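Major pilin protein fimA (Silicibacter pomeroyi, PDB 2IMH) is of unknown function, a member of the DUF1028 family built of antiparallel sheets flanked by helices. Local coordinates at residues D124-V136 against R145-G157. Numbering follows the deposited sequence. Where two conformers were deposited one is given.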
loop_
_atom_site.group_PDB
_atom_site.type_symbol
_atom_site.label_atom_id
_atom_site.label_comp_id
_atom_site.label_asym_id
_atom_site.label_seq_id
_atom_site.Cartn_x
_atom_site.Cartn_y
_atom_site.Cartn_z
ATOM N N ASP A 124 5.183 -12.579 -15.625
ATOM C CA ASP A 124 6.607 -12.392 -15.925
ATOM C C ASP A 124 7.324 -11.742 -14.769
ATOM O O ASP A 124 6.708 -10.994 -14.010
ATOM C CB ASP A 124 6.772 -11.475 -17.146
ATOM C CG ASP A 124 6.990 -12.244 -18.426
ATOM O OD1 ASP A 124 7.834 -13.183 -18.435
ATOM O OD2 ASP A 124 6.323 -11.896 -19.429
ATOM N N ASN A 125 8.633 -11.992 -14.649
ATOM C CA ASN A 125 9.463 -11.229 -13.709
ATOM C C ASN A 125 9.269 -9.749 -13.883
ATOM O O ASN A 125 9.206 -8.992 -12.902
ATOM C CB ASN A 125 10.944 -11.518 -13.920
ATOM C CG ASN A 125 11.388 -12.784 -13.234
ATOM O OD1 ASN A 125 10.606 -13.437 -12.527
ATOM N ND2 ASN A 125 12.654 -13.137 -13.427
ATOM N N SER A 126 9.146 -9.344 -15.141
ATOM C CA SER A 126 9.185 -7.936 -15.491
ATOM C C SER A 126 8.008 -7.155 -14.925
ATOM O O SER A 126 8.008 -5.927 -14.986
ATOM C CB SER A 126 9.253 -7.764 -17.003
ATOM O OG SER A 126 8.191 -8.452 -17.625
ATOM N N VAL A 127 7.000 -7.857 -14.394
ATOM C CA VAL A 127 5.874 -7.172 -13.757
ATOM C C VAL A 127 6.377 -6.340 -12.571
ATOM O O VAL A 127 6.080 -5.143 -12.482
ATOM C CB VAL A 127 4.732 -8.159 -13.352
ATOM C CG1 VAL A 127 3.676 -7.450 -12.513
ATOM C CG2 VAL A 127 4.078 -8.752 -14.600
ATOM N N LEU A 128 7.176 -6.957 -11.700
ATOM C CA LEU A 128 7.701 -6.236 -10.529
ATOM C C LEU A 128 8.797 -5.248 -10.909
ATOM O O LEU A 128 8.898 -4.166 -10.327
ATOM C CB LEU A 128 8.171 -7.208 -9.444
ATOM C CG LEU A 128 7.063 -8.126 -8.910
ATOM C CD1 LEU A 128 7.643 -9.100 -7.913
ATOM C CD2 LEU A 128 5.885 -7.348 -8.282
ATOM N N GLY A 129 9.635 -5.632 -11.870
ATOM C CA GLY A 129 10.634 -4.719 -12.421
ATOM C C GLY A 129 9.980 -3.469 -12.997
ATOM O O GLY A 129 10.427 -2.350 -12.712
ATOM N N ALA A 130 8.921 -3.652 -13.792
ATOM C CA ALA A 130 8.235 -2.517 -14.433
ATOM C C ALA A 130 7.565 -1.647 -13.376
ATOM O O ALA A 130 7.607 -0.412 -13.453
ATOM C CB ALA A 130 7.197 -2.992 -15.455
HETATM N N MSE A 131 6.959 -2.297 -12.385
HETATM C CA MSE A 131 6.346 -1.589 -11.259
HETATM C C MSE A 131 7.361 -0.679 -10.560
HETATM O O MSE A 131 7.102 0.497 -10.306
HETATM C CB MSE A 131 5.816 -2.620 -10.261
HETATM C CG MSE A 131 5.004 -2.021 -9.152
HETATM SE SE MSE A 131 4.293 -3.437 -8.047
HETATM C CE MSE A 131 2.583 -2.561 -7.662
ATOM N N THR A 132 8.520 -1.247 -10.239
ATOM C CA THR A 132 9.580 -0.518 -9.523
ATOM C C THR A 132 10.122 0.637 -10.368
ATOM O O THR A 132 10.204 1.793 -9.917
ATOM C CB THR A 132 10.725 -1.492 -9.183
ATOM O OG1 THR A 132 10.239 -2.526 -8.313
ATOM C CG2 THR A 132 11.872 -0.762 -8.507
ATOM N N GLU A 133 10.499 0.327 -11.605
ATOM C CA GLU A 133 10.986 1.355 -12.529
ATOM C C GLU A 133 10.002 2.524 -12.628
ATOM O O GLU A 133 10.406 3.679 -12.570
ATOM C CB GLU A 133 11.221 0.752 -13.919
ATOM C CG GLU A 133 11.671 1.762 -14.983
ATOM C CD GLU A 133 11.735 1.179 -16.400
ATOM O OE1 GLU A 133 11.361 0.000 -16.610
ATOM O OE2 GLU A 133 12.166 1.911 -17.323
ATOM N N ALA A 134 8.712 2.221 -12.786
ATOM C CA ALA A 134 7.691 3.273 -12.882
ATOM C C ALA A 134 7.639 4.140 -11.627
ATOM O O ALA A 134 7.589 5.370 -11.730
ATOM C CB ALA A 134 6.329 2.691 -13.196
ATOM N N PHE A 135 7.681 3.520 -10.452
ATOM C CA PHE A 135 7.663 4.287 -9.202
ATOM C C PHE A 135 8.887 5.188 -9.052
ATOM O O PHE A 135 8.760 6.375 -8.756
ATOM C CB PHE A 135 7.562 3.371 -7.979
ATOM C CG PHE A 135 7.429 4.124 -6.704
ATOM C CD1 PHE A 135 6.177 4.590 -6.285
ATOM C CD2 PHE A 135 8.559 4.423 -5.943
ATOM C CE1 PHE A 135 6.066 5.330 -5.120
ATOM C CE2 PHE A 135 8.450 5.147 -4.776
ATOM C CZ PHE A 135 7.201 5.611 -4.372
ATOM N N VAL A 136 10.071 4.620 -9.266
ATOM C CA VAL A 136 11.300 5.367 -9.021
ATOM C C VAL A 136 11.551 6.434 -10.088
ATOM O O VAL A 136 12.089 7.490 -9.779
ATOM C CB VAL A 136 12.534 4.444 -8.812
ATOM C CG1 VAL A 136 12.312 3.532 -7.601
ATOM C CG2 VAL A 136 12.832 3.632 -10.057
ATOM N N ARG A 145 2.763 8.537 -8.045
ATOM C CA ARG A 145 3.860 7.585 -8.269
ATOM C C ARG A 145 3.371 6.172 -7.977
ATOM O O ARG A 145 3.670 5.236 -8.720
ATOM C CB ARG A 145 5.068 7.929 -7.387
ATOM C CG ARG A 145 6.060 8.872 -8.054
ATOM C CD ARG A 145 6.611 9.924 -7.111
ATOM N NE ARG A 145 7.359 9.401 -5.965
ATOM C CZ ARG A 145 7.589 10.098 -4.856
ATOM N NH1 ARG A 145 8.270 9.564 -3.859
ATOM N NH2 ARG A 145 7.125 11.334 -4.737
ATOM N N LEU A 146 2.607 6.033 -6.887
ATOM C CA LEU A 146 2.012 4.746 -6.525
ATOM C C LEU A 146 1.072 4.293 -7.623
ATOM O O LEU A 146 1.130 3.147 -8.065
ATOM C CB LEU A 146 1.286 4.832 -5.179
ATOM C CG LEU A 146 2.168 5.044 -3.935
ATOM C CD1 LEU A 146 1.286 5.383 -2.733
ATOM C CD2 LEU A 146 3.068 3.822 -3.645
ATOM N N LEU A 147 0.231 5.207 -8.110
ATOM C CA LEU A 147 -0.675 4.867 -9.218
ATOM C C LEU A 147 0.091 4.446 -10.475
ATOM O O LEU A 147 -0.278 3.469 -11.134
ATOM C CB LEU A 147 -1.638 6.019 -9.519
ATOM C CG LEU A 147 -2.739 6.273 -8.481
ATOM C CD1 LEU A 147 -3.437 7.626 -8.710
ATOM C CD2 LEU A 147 -3.773 5.137 -8.453
ATOM N N ALA A 148 1.148 5.183 -10.798
ATOM C CA ALA A 148 1.993 4.879 -11.956
ATOM C C ALA A 148 2.545 3.451 -11.850
ATOM O O ALA A 148 2.601 2.713 -12.842
ATOM C CB ALA A 148 3.119 5.870 -12.062
ATOM N N ALA A 149 2.945 3.071 -10.636
ATOM C CA ALA A 149 3.432 1.722 -10.361
ATOM C C ALA A 149 2.391 0.645 -10.653
ATOM O O ALA A 149 2.708 -0.357 -11.300
ATOM C CB ALA A 149 3.934 1.612 -8.928
ATOM N N LEU A 150 1.151 0.851 -10.200
ATOM C CA LEU A 150 0.071 -0.114 -10.487
ATOM C C LEU A 150 -0.160 -0.263 -11.997
ATOM O O LEU A 150 -0.285 -1.369 -12.520
ATOM C CB LEU A 150 -1.239 0.325 -9.834
ATOM C CG LEU A 150 -1.316 0.302 -8.310
ATOM C CD1 LEU A 150 -2.740 0.662 -7.877
ATOM C CD2 LEU A 150 -0.896 -1.070 -7.746
ATOM N N ILE A 151 -0.231 0.869 -12.686
ATOM C CA ILE A 151 -0.429 0.875 -14.137
ATOM C C ILE A 151 0.689 0.137 -14.893
ATOM O O ILE A 151 0.413 -0.674 -15.790
ATOM C CB ILE A 151 -0.637 2.319 -14.637
ATOM C CG1 ILE A 151 -2.038 2.794 -14.239
ATOM C CG2 ILE A 151 -0.401 2.449 -16.153
ATOM C CD1 ILE A 151 -3.198 2.061 -14.953
ATOM N N ALA A 152 1.939 0.390 -14.509
ATOM C CA ALA A 152 3.086 -0.290 -15.138
ATOM C C ALA A 152 3.046 -1.789 -14.866
ATOM O O ALA A 152 3.379 -2.596 -15.731
ATOM C CB ALA A 152 4.394 0.299 -14.619
ATOM N N ALA A 153 2.671 -2.168 -13.649
ATOM C CA ALA A 153 2.604 -3.587 -13.291
ATOM C C ALA A 153 1.538 -4.266 -14.132
ATOM O O ALA A 153 1.745 -5.371 -14.638
ATOM C CB ALA A 153 2.280 -3.745 -11.833
ATOM N N GLU A 154 0.391 -3.597 -14.269
ATOM C CA GLU A 154 -0.718 -4.120 -15.084
ATOM C C GLU A 154 -0.306 -4.262 -16.551
ATOM O O GLU A 154 -0.555 -5.289 -17.179
ATOM C CB GLU A 154 -1.940 -3.216 -14.981
ATOM C CG GLU A 154 -3.129 -3.734 -15.766
ATOM C CD GLU A 154 -4.283 -2.776 -15.728
ATOM O OE1 GLU A 154 -4.030 -1.557 -15.801
ATOM O OE2 GLU A 154 -5.438 -3.241 -15.618
ATOM N N GLY A 155 0.348 -3.232 -17.072
ATOM C CA GLY A 155 0.756 -3.197 -18.472
ATOM C C GLY A 155 1.826 -4.218 -18.839
ATOM O O GLY A 155 1.986 -4.570 -20.012
ATOM N N ALA A 156 2.578 -4.675 -17.842
ATOM C CA ALA A 156 3.662 -5.624 -18.066
ATOM C C ALA A 156 3.161 -7.067 -18.179
ATOM O O ALA A 156 3.916 -7.965 -18.562
ATOM C CB ALA A 156 4.705 -5.493 -16.952
ATOM N N GLY A 157 1.890 -7.290 -17.852
ATOM C CA GLY A 157 1.296 -8.632 -17.895
ATOM C C GLY A 157 0.817 -8.998 -19.288
ATOM O O GLY A 157 0.861 -8.164 -20.203
HETATM O O HOH W 1 6.798 -7.297 -19.334
#
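Met131 and Ala149 mark where helices 126-136 and 145-155 face each other, their CA atoms 4.5 Å apart; the axes approach to 7.5 Å and run nearly antiparallel, at 152°. Alanines make such closeness possible. Ala134 CB and Ala152 CB sit only 3.4 Å apart, tighter than ordinary van der Waals contact, and Ala152 CB also rests on Ala130 O. Farther along, Ala156 CB packs against Ala130 CB and Val127 CA, while Val127 CG1 lies 3.5 Å from Ala153 O.

On the flank turned to strand 4-11 the side chains are larger. Met131, a selenomethionine, sets CG anti to its backbone N (chi1 -172°), which lays CG over Ala149 CB at 3.8 Å; its methyl CE continues to Leu150 CD2, and the chain reaches Phe5 and Ile7 of the sheet. Phe135 closes the far end. Its CE1 lies 3.6 Å from Arg145 CB and 3.7 Å from Leu146 CD2. Phe112 and Ala9 meet the same side chain from the sheet side. With an alanine here the space filled by the ring is likely to open, leaving Leu146 CD2 and Phe112 without the surface they pack on.

At the opposite end a water donates to Ala156 O; its second leg, to Ser126 OG, is too short to be trusted and stays doubtful. The contact is thus a helical hairpin laid on the antiparallel sheet, held across its interface by close apolar packing, with the polar contribution between the two segments limited to that doubtful water link at one end.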